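Local structure of adenylate kinase (Cryptosporidium parvum Iowa II, 3BE4) at residues 114-118 and 213-217; 5-10 and 83-89; 21-25 and 209-214. The protein probably transfers a phosphoryl group between ATP and AMP, and is seen here with the two-headed inhibitor bis(adenosine)-5'-pentaphosphate bound. The contacts are given in a common frame with arbitrary orientation. Numbering follows the deposited sequence.

Interaction 1 of 3, residues 114-118 and 213-217; sequences SVIYF and IKKIL
Residues 114-118 form an extended strand of the central parallel sheet, and the end of the chain, 213-217, at the close of helix 206-216, lies against one face of it. The backbones stay well apart, with CA atoms 7.9 Å from Ser114 to Leu217 and 8.0 Å from Ile116 to Ile213, so side chains fill the gap. Ser114 (chi1 m) sends OG to within 4.3 Å of Ile216 CG2. One water bridges the Ser114 side chain and the Ile216 carbonyl, 2.7 Å from Ser114 OG and donating to Ile216 O at 3.1 Å. Val115 turns to the other face of the sheet. Ile116 is the hub: in its mt rotamer, CD1 reaches Ile213 CG2 and Ile216 CG2, both at 3.9 Å, and Leu217 CD2 at 4.3 Å. Phe118 (chi1 m) starts out sideways, but its ring swings in until CZ lies 3.6 Å from Ile213 CD1. On the helix, Ile213 and Ile216 are also mt, and Leu217 N donates to Ile213 O at 3.0 Å. This is helix-on-sheet packing of an alpha/beta P-loop fold. Aliphatic groups and one aromatic ring make nearly all of the contact, so its cohesion is chiefly hydrophobic, with the water serving polar atoms at its margin.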
ATOM      1  N   SER A 114       9.985  -5.784   9.801  1.00 22.54           N
ATOM      2  CA  SER A 114      10.416  -6.307   8.522  1.00 23.27           C
ATOM      3  C   SER A 114       9.932  -5.306   7.508  1.00 20.52           C
ATOM      4  O   SER A 114       8.897  -4.669   7.737  1.00 21.21           O
ATOM      5  CB  SER A 114       9.681  -7.643   8.123  1.00 25.64           C
ATOM      6  OG  SER A 114      10.276  -8.737   8.861  1.00 33.41           O
ATOM      7  N   VAL A 115      10.665  -5.209   6.403  1.00 19.35           N
ATOM      8  CA  VAL A 115      10.209  -4.417   5.250  1.00 18.18           C
ATOM      9  C   VAL A 115      10.253  -5.429   4.100  1.00 19.64           C
ATOM     10  O   VAL A 115      11.259  -6.152   3.907  1.00 21.83           O
ATOM     11  CB  VAL A 115      11.203  -3.242   4.957  1.00 17.83           C
ATOM     12  CG1 VAL A 115      10.851  -2.550   3.660  1.00 18.81           C
ATOM     13  CG2 VAL A 115      11.206  -2.221   6.123  1.00 17.00           C
ATOM     14  N   ILE A 116       9.203  -5.467   3.309  1.00 16.83           N
ATOM     15  CA  ILE A 116       9.109  -6.502   2.253  1.00 17.58           C
ATOM     16  C   ILE A 116       9.011  -5.730   0.952  1.00 16.85           C
ATOM     17  O   ILE A 116       8.067  -4.932   0.727  1.00 18.58           O
ATOM     18  CB  ILE A 116       7.838  -7.356   2.411  1.00 20.24           C
ATOM     19  CG1 ILE A 116       8.036  -8.160   3.689  1.00 20.04           C
ATOM     20  CG2 ILE A 116       7.721  -8.417   1.239  1.00 20.26           C
ATOM     21  CD1 ILE A 116       6.831  -9.183   4.052  1.00 18.86           C
ATOM     22  N   TYR A 117       9.921  -6.032   0.023  1.00 19.00           N
ATOM     23  CA  TYR A 117       9.985  -5.290  -1.241  1.00 18.75           C
ATOM     24  C   TYR A 117       9.412  -6.213  -2.340  1.00 19.85           C
ATOM     25  O   TYR A 117       9.866  -7.358  -2.539  1.00 19.87           O
ATOM     26  CB  TYR A 117      11.442  -4.967  -1.551  1.00 21.71           C
ATOM     27  CG  TYR A 117      11.711  -4.371  -2.939  1.00 25.12           C
ATOM     28  CD1 TYR A 117      10.837  -3.506  -3.569  1.00 26.56           C
ATOM     29  CD2 TYR A 117      12.894  -4.696  -3.576  1.00 31.91           C
ATOM     30  CE1 TYR A 117      11.103  -3.020  -4.925  1.00 26.17           C
ATOM     31  CE2 TYR A 117      13.164  -4.212  -4.830  1.00 35.41           C
ATOM     32  CZ  TYR A 117      12.272  -3.410  -5.482  1.00 33.29           C
ATOM     33  OH  TYR A 117      12.670  -2.976  -6.727  1.00 37.55           O
ATOM     34  N   PHE A 118       8.381  -5.739  -3.026  1.00 18.07           N
ATOM     35  CA  PHE A 118       7.679  -6.548  -4.037  1.00 18.34           C
ATOM     36  C   PHE A 118       8.403  -6.279  -5.370  1.00 19.94           C
ATOM     37  O   PHE A 118       8.305  -5.161  -5.923  1.00 22.89           O
ATOM     38  CB  PHE A 118       6.237  -6.035  -4.211  1.00 18.10           C
ATOM     39  CG  PHE A 118       5.270  -6.552  -3.132  1.00 18.77           C
ATOM     40  CD1 PHE A 118       5.590  -6.532  -1.741  1.00 23.15           C
ATOM     41  CD2 PHE A 118       4.025  -7.027  -3.520  1.00 18.92           C
ATOM     42  CE1 PHE A 118       4.637  -7.038  -0.789  1.00 22.06           C
ATOM     43  CE2 PHE A 118       3.103  -7.454  -2.624  1.00 15.45           C
ATOM     44  CZ  PHE A 118       3.391  -7.537  -1.226  1.00 19.31           C
ATOM     45  N   ILE A 213       5.385 -14.378   1.262  1.00 17.56           N
ATOM     46  CA  ILE A 213       5.261 -13.511   2.372  1.00 19.70           C
ATOM     47  C   ILE A 213       5.174 -14.254   3.717  1.00 22.07           C
ATOM     48  O   ILE A 213       5.877 -13.851   4.674  1.00 21.72           O
ATOM     49  CB  ILE A 213       4.107 -12.473   2.174  1.00 21.31           C
ATOM     50  CG1 ILE A 213       4.520 -11.565   0.991  1.00 20.35           C
ATOM     51  CG2 ILE A 213       3.885 -11.693   3.543  1.00 20.06           C
ATOM     52  CD1 ILE A 213       3.313 -10.638   0.631  1.00 23.92           C
ATOM     53  N   LYS A 214       4.407 -15.295   3.768  1.00 21.96           N
ATOM     54  CA  LYS A 214       4.333 -16.117   4.998  1.00 24.44           C
ATOM     55  C   LYS A 214       5.701 -16.677   5.421  1.00 24.80           C
ATOM     56  O   LYS A 214       5.984 -16.832   6.634  1.00 24.00           O
ATOM     57  CB  LYS A 214       3.391 -17.290   4.827  1.00 24.13           C
ATOM     58  CG  LYS A 214       1.926 -16.900   4.834  1.00 25.76           C
ATOM     59  CD  LYS A 214       1.010 -17.982   4.385  1.00 36.58           C
ATOM     60  CE  LYS A 214      -0.363 -17.684   4.900  1.00 44.78           C
ATOM     61  NZ  LYS A 214      -1.269 -18.854   4.870  1.00 51.84           N
ATOM     62  N   LYS A 215       6.591 -16.918   4.470  1.00 23.03           N
ATOM     63  CA  LYS A 215       7.933 -17.419   4.798  1.00 27.72           C
ATOM     64  C   LYS A 215       8.786 -16.407   5.478  1.00 28.32           C
ATOM     65  O   LYS A 215       9.686 -16.748   6.298  1.00 27.30           O
ATOM     66  CB  LYS A 215       8.672 -17.858   3.498  1.00 30.12           C
ATOM     67  CG  LYS A 215       8.226 -19.252   3.074  1.00 31.93           C
ATOM     68  CD  LYS A 215       9.081 -19.725   1.834  1.00 34.64           C
ATOM     69  CE  LYS A 215       9.912 -18.578   1.031  1.00 41.86           C
ATOM     70  NZ  LYS A 215       9.790 -18.509  -0.563  1.00 40.17           N
ATOM     71  N   ILE A 216       8.549 -15.134   5.190  1.00 23.95           N
ATOM     72  CA  ILE A 216       9.266 -14.058   5.774  1.00 28.05           C
ATOM     73  C   ILE A 216       8.678 -13.600   7.115  1.00 28.41           C
ATOM     74  O   ILE A 216       9.426 -13.048   7.923  1.00 32.66           O
ATOM     75  CB  ILE A 216       9.157 -12.809   4.838  1.00 26.43           C
ATOM     76  CG1 ILE A 216      10.007 -12.935   3.595  1.00 31.43           C
ATOM     77  CG2 ILE A 216       9.649 -11.470   5.563  1.00 29.41           C
ATOM     78  CD1 ILE A 216       9.609 -11.929   2.562  1.00 30.10           C
ATOM     79  N   LEU A 217       7.380 -13.714   7.322  1.00 30.33           N
ATOM     80  CA  LEU A 217       6.705 -13.266   8.569  1.00 32.19           C
ATOM     81  C   LEU A 217       6.802 -14.334   9.667  1.00 36.31           C
ATOM     82  O   LEU A 217       7.285 -15.424   9.311  1.00 35.32           O
ATOM     83  CB  LEU A 217       5.226 -12.951   8.303  1.00 32.26           C
ATOM     84  CG  LEU A 217       5.124 -11.664   7.456  1.00 27.56           C
ATOM     85  CD1 LEU A 217       3.664 -11.211   7.257  1.00 30.29           C
ATOM     86  CD2 LEU A 217       5.997 -10.567   8.024  1.00 29.25           C
ATOM     87  OXT LEU A 217       6.422 -14.155  10.875  1.00 38.26           O
TER
HETATM   88  O   HOH W   1       8.846 -10.748   9.882  1.00 43.02           O

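Interaction 2 of 3, residues 5-10 and 83-89; sequences KHNLIL and VNGFVLD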
ATOM      1  N   LYS A   5       1.716 -10.102  16.287  1.00 20.27           N
ATOM      2  CA  LYS A   5       2.169  -8.757  15.902  1.00 18.67           C
ATOM      3  C   LYS A   5       3.411  -8.702  15.131  1.00 20.41           C
ATOM      4  O   LYS A   5       4.411  -9.379  15.464  1.00 20.75           O
ATOM      5  CB  LYS A   5       2.396  -7.913  17.218  1.00 19.08           C
ATOM      6  CG  LYS A   5       2.982  -6.492  16.994  1.00 21.64           C
ATOM      7  CD  LYS A   5       2.940  -5.590  18.262  1.00 17.69           C
ATOM      8  CE  LYS A   5       3.771  -4.352  17.987  1.00 23.15           C
ATOM      9  NZ  LYS A   5       3.673  -3.371  19.123  1.00 28.77           N
ATOM     10  N   HIS A   6       3.348  -7.910  14.020  1.00 17.15           N
ATOM     11  CA  HIS A   6       4.546  -7.481  13.306  1.00 19.57           C
ATOM     12  C   HIS A   6       4.354  -6.048  13.008  1.00 16.07           C
ATOM     13  O   HIS A   6       3.236  -5.563  12.888  1.00 18.63           O
ATOM     14  CB  HIS A   6       4.590  -8.212  11.909  1.00 20.76           C
ATOM     15  CG  HIS A   6       4.836  -9.678  11.999  1.00 24.32           C
ATOM     16  ND1 HIS A   6       3.838 -10.593  12.282  1.00 27.55           N
ATOM     17  CD2 HIS A   6       5.966 -10.404  11.842  1.00 29.81           C
ATOM     18  CE1 HIS A   6       4.356 -11.817  12.325  1.00 26.56           C
ATOM     19  NE2 HIS A   6       5.635 -11.726  12.040  1.00 31.08           N
ATOM     20  N   ASN A   7       5.455  -5.340  12.787  1.00 18.30           N
ATOM     21  CA  ASN A   7       5.480  -3.927  12.366  1.00 20.01           C
ATOM     22  C   ASN A   7       6.124  -3.935  11.030  1.00 19.91           C
ATOM     23  O   ASN A   7       7.347  -4.008  10.904  1.00 21.51           O
ATOM     24  CB  ASN A   7       6.256  -2.996  13.346  1.00 19.62           C
ATOM     25  CG  ASN A   7       5.503  -2.876  14.690  1.00 25.59           C
ATOM     26  OD1 ASN A   7       4.334  -3.160  14.751  1.00 21.85           O
ATOM     27  ND2 ASN A   7       6.202  -2.453  15.747  1.00 27.63           N
ATOM     28  N   LEU A   8       5.284  -3.804  10.008  1.00 16.98           N
ATOM     29  CA  LEU A   8       5.691  -4.192   8.609  0.50 17.28           C
ATOM     30  C   LEU A   8       5.508  -3.000   7.671  1.00 16.03           C
ATOM     31  O   LEU A   8       4.594  -2.224   7.783  1.00 17.29           O
ATOM     32  CB  LEU A   8       4.821  -5.227   7.924  0.50 17.29           C
ATOM     33  CG  LEU A   8       4.745  -6.504   8.676  0.50 14.51           C
ATOM     34  CD1 LEU A   8       3.755  -7.381   7.978  0.50 18.88           C
ATOM     35  CD2 LEU A   8       6.076  -7.188   8.753  0.50 19.17           C
ATOM     36  N   ILE A   9       6.455  -2.863   6.751  1.00 17.61           N
ATOM     37  CA  ILE A   9       6.253  -1.943   5.598  1.00 16.95           C
ATOM     38  C   ILE A   9       6.306  -2.826   4.338  1.00 16.59           C
ATOM     39  O   ILE A   9       7.150  -3.697   4.248  1.00 17.91           O
ATOM     40  CB  ILE A   9       7.449  -0.946   5.530  1.00 17.39           C
ATOM     41  CG1 ILE A   9       7.438   0.041   6.740  1.00 19.31           C
ATOM     42  CG2 ILE A   9       7.355  -0.050   4.266  1.00 17.16           C
ATOM     43  CD1 ILE A   9       8.592   1.043   6.733  1.00 20.06           C
ATOM     44  N   LEU A  10       5.370  -2.603   3.435  1.00 15.71           N
ATOM     45  CA  LEU A  10       5.478  -3.164   2.073  1.00 17.46           C
ATOM     46  C   LEU A  10       5.960  -2.039   1.098  1.00 17.19           C
ATOM     47  O   LEU A  10       5.396  -0.922   1.083  1.00 18.64           O
ATOM     48  CB  LEU A  10       4.121  -3.627   1.645  1.00 17.79           C
ATOM     49  CG  LEU A  10       3.451  -4.649   2.598  1.00 16.15           C
ATOM     50  CD1 LEU A  10       2.223  -5.151   1.914  1.00 19.38           C
ATOM     51  CD2 LEU A  10       4.373  -5.747   2.966  1.00 16.58           C
ATOM     52  N   VAL A  83      -0.861  -0.237  17.904  1.00 18.33           N
ATOM     53  CA  VAL A  83      -0.224  -0.946  19.033  0.50 18.67           C
ATOM     54  C   VAL A  83      -0.189  -2.460  18.895  1.00 17.95           C
ATOM     55  O   VAL A  83       0.769  -3.130  19.388  1.00 21.23           O
ATOM     56  CB  VAL A  83      -0.784  -0.481  20.427  0.50 18.11           C
ATOM     57  CG1 VAL A  83      -0.918   1.087  20.488  0.50 18.55           C
ATOM     58  CG2 VAL A  83      -2.098  -1.319  20.867  0.50 14.83           C
ATOM     59  N   ASN A  84      -1.176  -2.987  18.197  1.00 17.12           N
ATOM     60  CA  ASN A  84      -1.221  -4.418  17.916  1.00 17.68           C
ATOM     61  C   ASN A  84      -0.504  -4.849  16.602  1.00 18.24           C
ATOM     62  O   ASN A  84      -0.628  -5.946  16.151  1.00 18.66           O
ATOM     63  CB  ASN A  84      -2.639  -4.959  18.000  1.00 15.71           C
ATOM     64  CG  ASN A  84      -3.103  -5.194  19.456  1.00 21.11           C
ATOM     65  OD1 ASN A  84      -2.302  -5.300  20.365  1.00 23.06           O
ATOM     66  ND2 ASN A  84      -4.391  -5.286  19.617  1.00 19.23           N
ATOM     67  N   GLY A  85       0.283  -3.945  16.031  1.00 17.76           N
ATOM     68  CA  GLY A  85       1.016  -4.286  14.823  1.00 17.29           C
ATOM     69  C   GLY A  85       0.369  -3.518  13.640  1.00 17.32           C
ATOM     70  O   GLY A  85      -0.744  -3.036  13.692  1.00 16.38           O
ATOM     71  N   PHE A  86       1.171  -3.462  12.578  1.00 16.97           N
ATOM     72  CA  PHE A  86       0.610  -2.703  11.430  1.00 15.11           C
ATOM     73  C   PHE A  86       1.378  -3.172  10.201  1.00 14.76           C
ATOM     74  O   PHE A  86       2.455  -3.740  10.248  1.00 15.59           O
ATOM     75  CB  PHE A  86       0.935  -1.185  11.625  1.00 15.41           C
ATOM     76  CG  PHE A  86       2.393  -0.818  11.834  1.00 16.12           C
ATOM     77  CD1 PHE A  86       3.229  -0.647  10.743  1.00 16.79           C
ATOM     78  CD2 PHE A  86       2.877  -0.480  13.148  1.00 19.87           C
ATOM     79  CE1 PHE A  86       4.577  -0.272  10.904  1.00 17.30           C
ATOM     80  CE2 PHE A  86       4.193  -0.069  13.321  1.00 18.69           C
ATOM     81  CZ  PHE A  86       5.073   0.037  12.194  1.00 19.60           C
ATOM     82  N   VAL A  87       0.657  -2.952   9.069  1.00 13.93           N
ATOM     83  CA  VAL A  87       1.313  -3.086   7.771  1.00 15.01           C
ATOM     84  C   VAL A  87       1.063  -1.796   6.959  1.00 14.47           C
ATOM     85  O   VAL A  87      -0.072  -1.394   6.752  1.00 17.00           O
ATOM     86  CB  VAL A  87       0.851  -4.353   6.983  1.00 17.05           C
ATOM     87  CG1 VAL A  87      -0.696  -4.498   6.852  1.00 15.52           C
ATOM     88  CG2 VAL A  87       1.553  -4.370   5.629  1.00 17.43           C
ATOM     89  N   LEU A  88       2.172  -1.125   6.694  1.00 16.01           N
ATOM     90  CA  LEU A  88       2.169   0.186   5.902  1.00 14.66           C
ATOM     91  C   LEU A  88       2.353  -0.154   4.440  1.00 15.04           C
ATOM     92  O   LEU A  88       3.142  -0.982   4.080  1.00 18.20           O
ATOM     93  CB  LEU A  88       3.328   1.077   6.389  1.00 16.96           C
ATOM     94  CG  LEU A  88       3.314   1.364   7.850  1.00 21.72           C
ATOM     95  CD1 LEU A  88       4.513   2.298   8.240  1.00 20.90           C
ATOM     96  CD2 LEU A  88       2.084   1.825   8.407  1.00 27.01           C
ATOM     97  N   ASP A  89       1.480   0.484   3.578  1.00 14.70           N
ATOM     98  CA  ASP A  89       1.354   0.024   2.206  1.00 14.87           C
ATOM     99  C   ASP A  89       1.320   1.396   1.422  1.00 15.05           C
ATOM    100  O   ASP A  89       0.400   2.211   1.457  1.00 16.34           O
ATOM    101  CB  ASP A  89      -0.054  -0.670   2.185  1.00 16.45           C
ATOM    102  CG  ASP A  89      -0.653  -0.795   0.786  1.00 22.79           C
ATOM    103  OD1 ASP A  89      -0.006  -0.359  -0.255  1.00 16.55           O
ATOM    104  OD2 ASP A  89      -1.821  -1.341   0.754  1.00 21.07           O
TER
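Four backbone hydrogen bonds zip the two strands together in parallel: Phe86 N to His6 O (3.0 Å), Leu8 N to Phe86 O (2.8 Å), Leu88 N to Leu8 O (2.9 Å) and Leu10 N to Leu88 O (2.8 Å). Before the strands begin, Lys5 NZ donates to Val83 O at 2.9 Å and also forms a salt bridge with Asp110. Gly85 enters with phi 109° and psi 162°; a CB there would clash with His6 O. On one face of the sheet, Asn7 CB sits over the Phe86 ring, 3.9 Å from its centroid, a CH-pi contact, and Ile9 CG1 meets Leu88 CD1 at 4.0 Å. On the opposite face, Val87 CG2 packs on Leu10 CG at 3.6 Å, under helix 18-29. Strand 7-12 is the middle strand of the 2-3-1-4-5 P-loop sheet and 86-89 its neighbour: main-chain bonding fixes their register, apolar groups cover both faces, and Asp89, hydrogen-bonded to His33, has its side chain about 4 Å from the bound magnesium and inhibitor.

Interaction 3 of 3, residues 21-25 and 209-214; sequences QCEFI and VTEQIK
Helices 18-29 and 206-216 meet with segment axes 10.6 Å apart at closest approach and a crossing angle of -49°. Both segments are helical, and the nearest CA atoms, of Gln21 and Thr210, are 6.5 Å apart. The polar link is the hydrogen bond from Thr210 OG1 to Gln21 OE1 at 2.7 Å. Gln21 folds into it with chi1 and chi2 both m, and its NE2 lies 3.6 Å from Val209 CB while donating to Pro206 O. The Phe24 ring (chi1 97°, between wells) gathers the apolar contacts: Thr210 CG2 stands over one face, 3.5 Å from the centroid and 5° off the normal, a CH-pi contact. Ile213 CG2 comes to the ring edge, 3.7 Å from Phe24 CZ, and Lys214 CG approaches Phe24 CE2 at 3.7 Å. The aliphatic remainder centres on Ile213 (mt), whose CD1 is 3.8 Å from Gln21 CG and whose CG2 is 4.3 Å from Ile25 CD1. Lys214 NZ pairs with Glu28. Helix 18-29, which follows the P-loop after strand 7-12, packs on the C-terminal helix on one face of the alpha/beta sheet; beneath them Ile116 and Phe118 of strand 114-119 receive Ile213, while Cys22 and Ile25 lie on strand 86-89.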
ATOM      1  N   GLN A  21      -2.227  -8.243  -0.996  1.00 14.44           N
ATOM      2  CA  GLN A  21      -1.565  -9.075   0.080  1.00 13.91           C
ATOM      3  C   GLN A  21      -2.006  -8.573   1.444  1.00 16.83           C
ATOM      4  O   GLN A  21      -2.036  -9.351   2.392  1.00 18.03           O
ATOM      5  CB  GLN A  21      -0.076  -9.011  -0.121  1.00 16.65           C
ATOM      6  CG  GLN A  21       0.303  -9.729  -1.434  1.00 15.90           C
ATOM      7  CD  GLN A  21      -0.197 -11.216  -1.512  1.00 18.86           C
ATOM      8  OE1 GLN A  21      -0.126 -11.895  -0.451  1.00 19.31           O
ATOM      9  NE2 GLN A  21      -0.478 -11.737  -2.696  1.00 17.17           N
ATOM     10  N   CYS A  22      -2.320  -7.291   1.598  1.00 15.25           N
ATOM     11  CA  CYS A  22      -2.724  -6.779   2.936  1.00 15.62           C
ATOM     12  C   CYS A  22      -4.042  -7.407   3.415  1.00 18.60           C
ATOM     13  O   CYS A  22      -4.321  -7.409   4.580  1.00 19.17           O
ATOM     14  CB  CYS A  22      -2.759  -5.275   3.022  1.00 17.50           C
ATOM     15  SG  CYS A  22      -1.124  -4.596   2.950  1.00 19.13           S
ATOM     16  N   GLU A  23      -4.859  -7.862   2.479  1.00 18.33           N
ATOM     17  CA  GLU A  23      -6.068  -8.552   2.896  1.00 21.93           C
ATOM     18  C   GLU A  23      -5.725  -9.772   3.707  1.00 22.61           C
ATOM     19  O   GLU A  23      -6.385 -10.019   4.748  1.00 23.32           O
ATOM     20  CB  GLU A  23      -6.942  -8.943   1.672  1.00 24.59           C
ATOM     21  CG  GLU A  23      -8.135  -9.836   2.129  1.00 32.31           C
ATOM     22  CD  GLU A  23      -9.401  -8.963   2.154  1.00 48.18           C
ATOM     23  OE1 GLU A  23      -9.303  -7.733   2.525  1.00 45.83           O
ATOM     24  OE2 GLU A  23     -10.466  -9.493   1.719  1.00 52.21           O
ATOM     25  N   PHE A  24      -4.797 -10.625   3.273  1.00 21.72           N
ATOM     26  CA  PHE A  24      -4.503 -11.836   4.118  1.00 23.51           C
ATOM     27  C   PHE A  24      -3.731 -11.354   5.304  1.00 21.01           C
ATOM     28  O   PHE A  24      -3.866 -11.919   6.358  1.00 22.57           O
ATOM     29  CB  PHE A  24      -3.805 -13.082   3.462  1.00 27.93           C
ATOM     30  CG  PHE A  24      -2.297 -13.168   3.657  1.00 25.58           C
ATOM     31  CD1 PHE A  24      -1.478 -12.472   2.757  1.00 26.08           C
ATOM     32  CD2 PHE A  24      -1.704 -13.951   4.599  1.00 28.16           C
ATOM     33  CE1 PHE A  24      -0.052 -12.475   2.824  1.00 31.47           C
ATOM     34  CE2 PHE A  24      -0.301 -14.007   4.706  1.00 23.39           C
ATOM     35  CZ  PHE A  24       0.568 -13.231   3.798  1.00 28.68           C
ATOM     36  N   ILE A  25      -2.793 -10.405   5.140  1.00 18.83           N
ATOM     37  CA  ILE A  25      -1.974 -10.034   6.316  1.00 16.59           C
ATOM     38  C   ILE A  25      -2.833  -9.480   7.458  1.00 19.65           C
ATOM     39  O   ILE A  25      -2.617  -9.803   8.642  1.00 20.10           O
ATOM     40  CB  ILE A  25      -0.924  -8.975   5.864  1.00 14.70           C
ATOM     41  CG1 ILE A  25       0.132  -9.602   4.925  1.00 18.39           C
ATOM     42  CG2 ILE A  25      -0.229  -8.345   7.097  1.00 18.63           C
ATOM     43  CD1 ILE A  25       1.085  -8.504   4.283  1.00 19.28           C
ATOM     44  N   VAL A 209       2.542 -15.423  -4.139  1.00 17.86           N
ATOM     45  CA  VAL A 209       3.144 -14.330  -3.444  1.00 17.74           C
ATOM     46  C   VAL A 209       2.821 -14.388  -1.922  1.00 17.73           C
ATOM     47  O   VAL A 209       3.701 -14.096  -1.127  1.00 18.50           O
ATOM     48  CB  VAL A 209       2.629 -12.937  -4.069  1.00 18.63           C
ATOM     49  CG1 VAL A 209       3.198 -11.735  -3.292  1.00 18.07           C
ATOM     50  CG2 VAL A 209       2.906 -12.944  -5.576  1.00 15.21           C
ATOM     51  N   THR A 210       1.590 -14.785  -1.589  1.00 18.28           N
ATOM     52  CA  THR A 210       1.162 -14.938  -0.203  1.00 19.14           C
ATOM     53  C   THR A 210       2.107 -15.970   0.438  1.00 22.35           C
ATOM     54  O   THR A 210       2.572 -15.691   1.541  1.00 20.65           O
ATOM     55  CB  THR A 210      -0.227 -15.399  -0.148  1.00 20.15           C
ATOM     56  OG1 THR A 210      -1.134 -14.366  -0.607  1.00 19.64           O
ATOM     57  CG2 THR A 210      -0.677 -15.773   1.306  1.00 19.68           C
ATOM     58  N   GLU A 211       2.352 -17.138  -0.195  1.00 21.50           N
ATOM     59  CA  GLU A 211       3.298 -18.078   0.450  0.50 21.32           C
ATOM     60  C   GLU A 211       4.701 -17.516   0.632  1.00 22.54           C
ATOM     61  O   GLU A 211       5.322 -17.768   1.671  1.00 24.10           O
ATOM     62  CB  GLU A 211       3.273 -19.482  -0.232  0.50 20.10           C
ATOM     63  CG  GLU A 211       1.950 -20.268  -0.085  0.50 23.73           C
ATOM     64  CD  GLU A 211       1.412 -20.329   1.357  0.50 26.28           C
ATOM     65  OE1 GLU A 211       2.201 -20.756   2.240  0.50 28.07           O
ATOM     66  OE2 GLU A 211       0.234 -19.882   1.592  0.50 27.22           O
ATOM     67  N   GLN A 212       5.239 -16.663  -0.241  1.00 18.58           N
ATOM     68  CA  GLN A 212       6.469 -16.119   0.003  1.00 20.59           C
ATOM     69  C   GLN A 212       6.470 -15.125   1.136  1.00 21.67           C
ATOM     70  O   GLN A 212       7.486 -15.004   1.820  1.00 21.43           O
ATOM     71  CB  GLN A 212       6.966 -15.390  -1.235  1.00 22.06           C
ATOM     72  CG  GLN A 212       7.320 -16.269  -2.417  1.00 20.57           C
ATOM     73  CD  GLN A 212       7.706 -15.275  -3.517  1.00 24.75           C
ATOM     74  OE1 GLN A 212       8.758 -14.710  -3.552  1.00 26.27           O
ATOM     75  NE2 GLN A 212       6.683 -14.949  -4.352  1.00 36.53           N
ATOM     76  N   ILE A 213       5.385 -14.378   1.262  1.00 17.56           N
ATOM     77  CA  ILE A 213       5.261 -13.511   2.372  1.00 19.70           C
ATOM     78  C   ILE A 213       5.174 -14.254   3.717  1.00 22.07           C
ATOM     79  O   ILE A 213       5.877 -13.851   4.674  1.00 21.72           O
ATOM     80  CB  ILE A 213       4.107 -12.473   2.174  1.00 21.31           C
ATOM     81  CG1 ILE A 213       4.520 -11.565   0.991  1.00 20.35           C
ATOM     82  CG2 ILE A 213       3.885 -11.693   3.543  1.00 20.06           C
ATOM     83  CD1 ILE A 213       3.313 -10.638   0.631  1.00 23.92           C
ATOM     84  N   LYS A 214       4.407 -15.295   3.768  1.00 21.96           N
ATOM     85  CA  LYS A 214       4.333 -16.117   4.998  1.00 24.44           C
ATOM     86  C   LYS A 214       5.701 -16.677   5.421  1.00 24.80           C
ATOM     87  O   LYS A 214       5.984 -16.832   6.634  1.00 24.00           O
ATOM     88  CB  LYS A 214       3.391 -17.290   4.827  1.00 24.13           C
ATOM     89  CG  LYS A 214       1.926 -16.900   4.834  1.00 25.76           C
ATOM     90  CD  LYS A 214       1.010 -17.982   4.385  1.00 36.58           C
ATOM     91  CE  LYS A 214      -0.363 -17.684   4.900  1.00 44.78           C
ATOM     92  NZ  LYS A 214      -1.269 -18.854   4.870  1.00 51.84           N
TER

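How the interactions relate
Interaction 2 supplies the middle of the sheet, interaction 1 packs the C-terminal helix on the next strand, and interaction 3 ties that helix to helix 18-29 on the same face. Ile213 serves both interactions 1 and 3, whose centres are 8 Å apart, and Phe118 CZ touches Gln21 CG at 3.8 Å. Interactions 1 and 2 join through Ile116 N and Ile9 O (2.9 Å) and, at the chain's end, Leu217 OXT and His6 NE2 (2.8 Å), both probable hydrogen bonds. Cys22 SG packs on Leu10 CD1 at 3.5 Å, linking interactions 2 and 3. All three approach the bound inhibitor: the side chains of Asp89 and Val209 lie about 4 Å from it, that of Phe118 about 6 Å.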